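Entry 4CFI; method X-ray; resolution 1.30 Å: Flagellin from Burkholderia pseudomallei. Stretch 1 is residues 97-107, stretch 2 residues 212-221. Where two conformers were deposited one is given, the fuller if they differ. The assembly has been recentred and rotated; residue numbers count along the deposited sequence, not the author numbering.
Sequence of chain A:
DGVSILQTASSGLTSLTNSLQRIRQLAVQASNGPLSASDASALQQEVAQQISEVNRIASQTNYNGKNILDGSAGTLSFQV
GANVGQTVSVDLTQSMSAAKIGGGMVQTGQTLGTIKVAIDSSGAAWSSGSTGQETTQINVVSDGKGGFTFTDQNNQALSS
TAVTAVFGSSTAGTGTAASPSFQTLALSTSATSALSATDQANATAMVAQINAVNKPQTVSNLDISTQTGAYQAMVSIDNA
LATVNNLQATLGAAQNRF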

ATOM      1  N   SER A  97     -15.211  -5.428   3.748  1.00  9.38           N
ATOM      2  CA  SER A  97     -14.979  -6.635   2.963  1.00 10.25           C
ATOM      3  C   SER A  97     -13.618  -6.565   2.270  1.00  9.46           C
ATOM      4  O   SER A  97     -13.078  -5.485   2.017  1.00  9.82           O
ATOM      5  CB  SER A  97     -16.120  -6.869   1.961  1.00 12.43           C
ATOM      6  OG  SER A  97     -16.052  -5.997   0.853  1.00 14.82           O
ATOM      7  N   ALA A  98     -13.046  -7.726   1.971  1.00  9.56           N
ATOM      8  CA  ALA A  98     -11.705  -7.772   1.397  1.00  9.23           C
ATOM      9  C   ALA A  98     -11.566  -7.006   0.076  1.00  8.89           C
ATOM     10  O   ALA A  98     -10.493  -6.485  -0.233  1.00 10.04           O
ATOM     11  CB  ALA A  98     -11.271  -9.212   1.214  1.00  9.51           C
ATOM     12  N   ALA A  99     -12.643  -6.922  -0.699  1.00  9.34           N
ATOM     13  CA  ALA A  99     -12.621  -6.218  -1.980  1.00 10.60           C
ATOM     14  C   ALA A  99     -12.573  -4.702  -1.840  1.00 10.92           C
ATOM     15  O   ALA A  99     -12.317  -4.009  -2.827  1.00 11.86           O
ATOM     16  CB  ALA A  99     -13.828  -6.627  -2.810  1.00 12.69           C
ATOM     17  N   LYS A 100     -12.838  -4.202  -0.626  1.00 10.49           N
ATOM     18  CA  LYS A 100     -13.030  -2.780  -0.386  1.00 11.83           C
ATOM     19  C   LYS A 100     -11.997  -2.175   0.566  1.00 10.24           C
ATOM     20  O   LYS A 100     -12.083  -0.994   0.882  1.00 13.21           O
ATOM     21  CB  LYS A 100     -14.451  -2.527   0.152  1.00 13.93           C
ATOM     22  CG  LYS A 100     -15.564  -2.926  -0.810  1.00 15.99           C
ATOM     23  CD  LYS A 100     -15.583  -2.066  -2.064  1.00 22.14           C
ATOM     24  CE  LYS A 100     -17.002  -1.701  -2.473  1.00 27.27           C
ATOM     25  NZ  LYS A 100     -17.006  -0.478  -3.321  1.00 31.72           N
ATOM     26  N   ILE A 101     -11.011  -2.967   1.002  1.00  9.76           N
ATOM     27  CA  ILE A 101      -9.929  -2.467   1.854  1.00  9.95           C
ATOM     28  C   ILE A 101      -8.586  -2.876   1.270  1.00  9.27           C
ATOM     29  O   ILE A 101      -8.514  -3.794   0.454  1.00 10.26           O
ATOM     30  CB  ILE A 101     -10.058  -2.932   3.335  1.00  9.96           C
ATOM     31  CG1 ILE A 101     -10.000  -4.468   3.476  1.00 10.79           C
ATOM     32  CG2 ILE A 101     -11.347  -2.380   3.930  1.00 11.75           C
ATOM     33  CD1 ILE A 101      -9.978  -4.976   4.914  1.00 11.61           C
ATOM     34  N   GLY A 102      -7.529  -2.183   1.687  1.00  9.59           N
ATOM     35  CA  GLY A 102      -6.251  -2.309   1.027  1.00  9.46           C
ATOM     36  C   GLY A 102      -6.285  -1.608  -0.313  1.00  8.81           C
ATOM     37  O   GLY A 102      -7.109  -0.734  -0.573  1.00  9.53           O
ATOM     38  N   GLY A 103      -5.356  -1.963  -1.188  1.00  9.52           N
ATOM     39  CA  GLY A 103      -5.193  -1.222  -2.429  1.00  9.51           C
ATOM     40  C   GLY A 103      -4.789   0.215  -2.137  1.00  8.57           C
ATOM     41  O   GLY A 103      -4.165   0.521  -1.116  1.00 10.07           O
ATOM     42  N   GLY A 104      -5.132   1.094  -3.056  1.00  8.32           N
ATOM     43  CA  GLY A 104      -4.777   2.501  -2.931  1.00  8.32           C
ATOM     44  C   GLY A 104      -3.327   2.796  -3.240  1.00  7.60           C
ATOM     45  O   GLY A 104      -2.648   2.005  -3.899  1.00  8.55           O
ATOM     46  N   MET A 105      -2.872   3.973  -2.787  1.00  6.99           N
ATOM     47  CA  MET A 105      -1.526   4.453  -3.064  1.00  6.69           C
ATOM     48  C   MET A 105      -0.583   4.076  -1.935  1.00  7.08           C
ATOM     49  O   MET A 105      -0.988   3.985  -0.783  1.00  7.69           O
ATOM     50  CB  MET A 105      -1.542   5.986  -3.243  1.00  6.97           C
ATOM     51  CG  MET A 105      -2.410   6.464  -4.404  1.00  7.50           C
ATOM     52  SD  MET A 105      -2.564   8.255  -4.508  1.00  7.03           S
ATOM     53  CE  MET A 105      -3.348   8.671  -2.947  1.00  8.35           C
ATOM     54  N   VAL A 106       0.691   3.903  -2.260  1.00  6.55           N
ATOM     55  CA  VAL A 106       1.692   3.624  -1.240  1.00  6.72           C
ATOM     56  C   VAL A 106       1.902   4.867  -0.364  1.00  6.58           C
ATOM     57  O   VAL A 106       2.019   5.974  -0.877  1.00  7.69           O
ATOM     58  CB  VAL A 106       3.028   3.225  -1.883  1.00  7.40           C
ATOM     59  CG1 VAL A 106       4.035   2.863  -0.798  1.00  7.69           C
ATOM     60  CG2 VAL A 106       2.881   2.044  -2.842  1.00  8.83           C
ATOM     61  N   GLN A 107       1.911   4.693   0.953  0.62  6.92           N
ATOM     62  CA  GLN A 107       2.185   5.813   1.858  0.62  7.77           C
ATOM     63  C   GLN A 107       3.550   6.413   1.564  0.62  7.08           C
ATOM     64  O   GLN A 107       4.446   5.728   1.098  0.62  7.26           O
ATOM     65  CB  GLN A 107       2.135   5.378   3.315  0.62  9.65           C
ATOM     66  CG  GLN A 107       3.265   4.443   3.702  0.62 12.86           C
ATOM     67  CD  GLN A 107       3.159   3.962   5.132  0.62 15.18           C
ATOM     68  OE1 GLN A 107       3.150   2.757   5.384  0.62 18.72           O
ATOM     69  NE2 GLN A 107       3.079   4.898   6.077  0.62 13.16           N
TER
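Stretch 2 (212-221) AVNKPQTVSN

Packing of stretch 2 (212-221) on stretch 1 (97-107) in the flagellin chain. The two segments are antiparallel: Ala98 lies by Ser220 (CA to CA 4.5 Å), Gly103 by Thr218 (CA to CA 4.1 Å) and Val106 by Asn214 (CA to CA 6.1 Å). Stretch 1 is extended or turned, without regular helix or strand. Stretch 2 enters in a helix that begins earlier in the chain and includes Ala212 and Val213, runs extended through Pro216, Gln217 and Thr218, and makes a short 3-10 turn at Val219 and Ser220. Together they bury 553 Å², counting both sides.

Ser97 does not touch stretch 2, but its O accepts a hydrogen bond from Lys100 N (2.9 Å), closing a turn; the carbonyls of Ala98 and Ile101 both face the start of the 3-10 segment. Ala98 O takes a hydrogen bond from Ser220 N (3.0 Å); Val219 N is also near Ala98 O, at 3.3 Å, but the angle is too poor for a bond. The methyl of Ala98 rests on Val219, CB to CG1 4.1 Å. Ala99 touches with its backbone, CA 3.5 Å from Ser220 OG and O 3.5 Å from Thr218 CG2, and its CB lies 4.0 Å from Ser220 OG; that Ser220 OG is itself hydrogen-bonded to Thr218 OG1 at 2.7 Å. The CA-to-CB bond of Lys100 points away.

Ile101 makes the straightest polar link: its O receives Val219 N at 3.0 Å, with an angle of 171° at the hydrogen. Its side chain meets the same valine, CG1 to CG2 3.9 Å, so Val219 is held by both backbone and apolar contact. At Gly102 the backbones form a single bridge with Thr218 (CA to CA 4.5 Å). A CB here would sit a tight 3.0 Å from Val219 CG2, and one on Gly103 would be 3.2 Å from Thr218 CG2. Positive phi at Gly102, Gly103 and Gly104 also favours glycine. Gly103 N gives a weak hydrogen bond to Gln217 O (3.2 Å, 121°), and Gly103 CA makes a CA-H...O contact with Pro216 O at 3.5 Å.

Gly104 O lies 3.5 Å from Pro216 CD, where the edge of the proline ring rests against the carbonyl oxygen. The CA-to-CB bond of Met105 points away, and the residue makes no contact. The CA-to-CB bond of Val106 points toward stretch 2, its CG2 3.4 Å from Val213 O and 3.9 Å from Asn214 CA. A water joins the backbones here, accepting from Val106 N (2.9 Å from the water O) and donating to Asn214 O (2.7 Å) and Asn214 OD1 (2.8 Å). Gln107 lies beyond reach.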

ATOM      1  N   ALA A 212       4.346  -2.318 -10.202  1.00  9.03           N
ATOM      2  CA  ALA A 212       3.354  -3.210  -9.585  1.00  9.40           C
ATOM      3  C   ALA A 212       3.171  -2.888  -8.094  1.00  9.01           C
ATOM      4  O   ALA A 212       2.040  -2.809  -7.613  1.00  9.69           O
ATOM      5  CB  ALA A 212       3.755  -4.660  -9.770  1.00 10.62           C
ATOM      6  N   VAL A 213       4.265  -2.692  -7.359  1.00  9.15           N
ATOM      7  CA  VAL A 213       4.207  -2.352  -5.928  1.00  9.02           C
ATOM      8  C   VAL A 213       3.503  -1.001  -5.727  1.00  8.08           C
ATOM      9  O   VAL A 213       2.816  -0.790  -4.720  1.00  8.89           O
ATOM     10  CB  VAL A 213       5.611  -2.398  -5.272  1.00  9.64           C
ATOM     11  CG1 VAL A 213       5.568  -1.980  -3.815  1.00 10.58           C
ATOM     12  CG2 VAL A 213       6.174  -3.810  -5.362  1.00 10.48           C
ATOM     13  N   ASN A 214       3.662  -0.092  -6.692  1.00  7.75           N
ATOM     14  CA  ASN A 214       2.997   1.194  -6.665  1.00  7.03           C
ATOM     15  C   ASN A 214       1.472   1.095  -6.786  1.00  7.93           C
ATOM     16  O   ASN A 214       0.778   2.033  -6.423  1.00  8.36           O
ATOM     17  CB  ASN A 214       3.531   2.048  -7.820  1.00  7.42           C
ATOM     18  CG  ASN A 214       3.276   3.534  -7.622  1.00  6.48           C
ATOM     19  OD1 ASN A 214       3.485   4.049  -6.548  1.00  7.29           O
ATOM     20  ND2 ASN A 214       2.858   4.231  -8.671  1.00  7.30           N
ATOM     21  N   LYS A 215       0.967  -0.029  -7.292  0.50  8.16           N
ATOM     22  CA  LYS A 215      -0.456  -0.211  -7.537  0.50  8.93           C
ATOM     23  C   LYS A 215      -0.893  -1.554  -6.941  0.50  9.08           C
ATOM     24  O   LYS A 215      -1.263  -2.490  -7.669  0.50 10.98           O
ATOM     25  CB  LYS A 215      -0.742  -0.156  -9.038  0.50 10.65           C
ATOM     26  CG  LYS A 215      -2.078   0.485  -9.393  0.50 13.67           C
ATOM     27  CD  LYS A 215      -3.279  -0.287  -8.890  0.50 16.37           C
ATOM     28  CE  LYS A 215      -4.424   0.690  -8.697  0.50 15.29           C
ATOM     29  NZ  LYS A 215      -5.544   0.275  -7.812  0.50 14.64           N
ATOM     30  N   PRO A 216      -0.838  -1.664  -5.608  1.00 10.00           N
ATOM     31  CA  PRO A 216      -1.190  -2.912  -4.944  1.00 11.32           C
ATOM     32  C   PRO A 216      -2.668  -3.273  -5.132  1.00 10.28           C
ATOM     33  O   PRO A 216      -3.544  -2.408  -5.300  1.00 10.58           O
ATOM     34  CB  PRO A 216      -0.906  -2.613  -3.474  1.00 12.23           C
ATOM     35  CG  PRO A 216      -1.079  -1.135  -3.367  1.00 11.40           C
ATOM     36  CD  PRO A 216      -0.488  -0.612  -4.638  1.00  9.89           C
ATOM     37  N   GLN A 217      -2.938  -4.566  -5.108  1.00 10.68           N
ATOM     38  CA  GLN A 217      -4.319  -5.054  -5.122  1.00 10.05           C
ATOM     39  C   GLN A 217      -5.021  -4.772  -3.796  1.00  9.88           C
ATOM     40  O   GLN A 217      -4.369  -4.579  -2.776  1.00  9.60           O
ATOM     41  CB  GLN A 217      -4.357  -6.564  -5.380  1.00 10.68           C
ATOM     42  CG  GLN A 217      -3.575  -7.021  -6.603  1.00 11.91           C
ATOM     43  CD  GLN A 217      -2.129  -7.390  -6.297  1.00 11.20           C
ATOM     44  OE1 GLN A 217      -1.594  -7.081  -5.226  1.00 10.92           O
ATOM     45  NE2 GLN A 217      -1.473  -8.025  -7.260  1.00 12.98           N
ATOM     46  N   THR A 218      -6.351  -4.795  -3.808  1.00  9.31           N
ATOM     47  CA  THR A 218      -7.115  -4.858  -2.557  1.00  8.83           C
ATOM     48  C   THR A 218      -6.827  -6.187  -1.853  1.00  8.92           C
ATOM     49  O   THR A 218      -6.281  -7.133  -2.441  1.00  9.86           O
ATOM     50  CB  THR A 218      -8.637  -4.710  -2.796  1.00 10.20           C
ATOM     51  OG1 THR A 218      -9.097  -5.742  -3.670  1.00 11.97           O
ATOM     52  CG2 THR A 218      -8.952  -3.311  -3.403  1.00 10.90           C
ATOM     53  N   VAL A 219      -7.199  -6.271  -0.579  1.00  9.48           N
ATOM     54  CA  VAL A 219      -6.921  -7.479   0.218  1.00  9.53           C
ATOM     55  C   VAL A 219      -7.458  -8.727  -0.501  1.00  9.44           C
ATOM     56  O   VAL A 219      -6.806  -9.764  -0.515  1.00 10.45           O
ATOM     57  CB  VAL A 219      -7.471  -7.324   1.641  1.00  9.78           C
ATOM     58  CG1 VAL A 219      -7.395  -8.651   2.386  1.00 10.60           C
ATOM     59  CG2 VAL A 219      -6.695  -6.234   2.379  1.00 10.38           C
ATOM     60  N   SER A 220      -8.621  -8.608  -1.140  1.00 10.40           N
ATOM     61  CA  SER A 220      -9.242  -9.721  -1.861  1.00 10.80           C
ATOM     62  C   SER A 220      -8.334 -10.412  -2.861  1.00 10.55           C
ATOM     63  O   SER A 220      -8.398 -11.631  -3.007  1.00 12.41           O
ATOM     64  CB  SER A 220     -10.502  -9.235  -2.587  1.00 12.02           C
ATOM     65  OG  SER A 220     -10.205  -8.217  -3.531  1.00 11.59           O
ATOM     66  N   ASN A 221      -7.490  -9.640  -3.550  1.00 11.02           N
ATOM     67  CA  ASN A 221      -6.688 -10.162  -4.650  1.00 11.38           C
ATOM     68  C   ASN A 221      -5.192 -10.235  -4.349  1.00 10.24           C
ATOM     69  O   ASN A 221      -4.389 -10.343  -5.281  1.00 11.92           O
ATOM     70  CB  ASN A 221      -6.959  -9.368  -5.944  1.00 12.32           C
ATOM     71  CG  ASN A 221      -8.298  -9.726  -6.590  1.00 14.95           C
ATOM     72  OD1 ASN A 221      -9.030  -8.852  -7.042  1.00 19.51           O
ATOM     73  ND2 ASN A 221      -8.611 -11.013  -6.659  1.00 21.78           N
TER
HETATM   74  O   HOH W   1       1.141   4.385  -5.056  1.00  7.54           O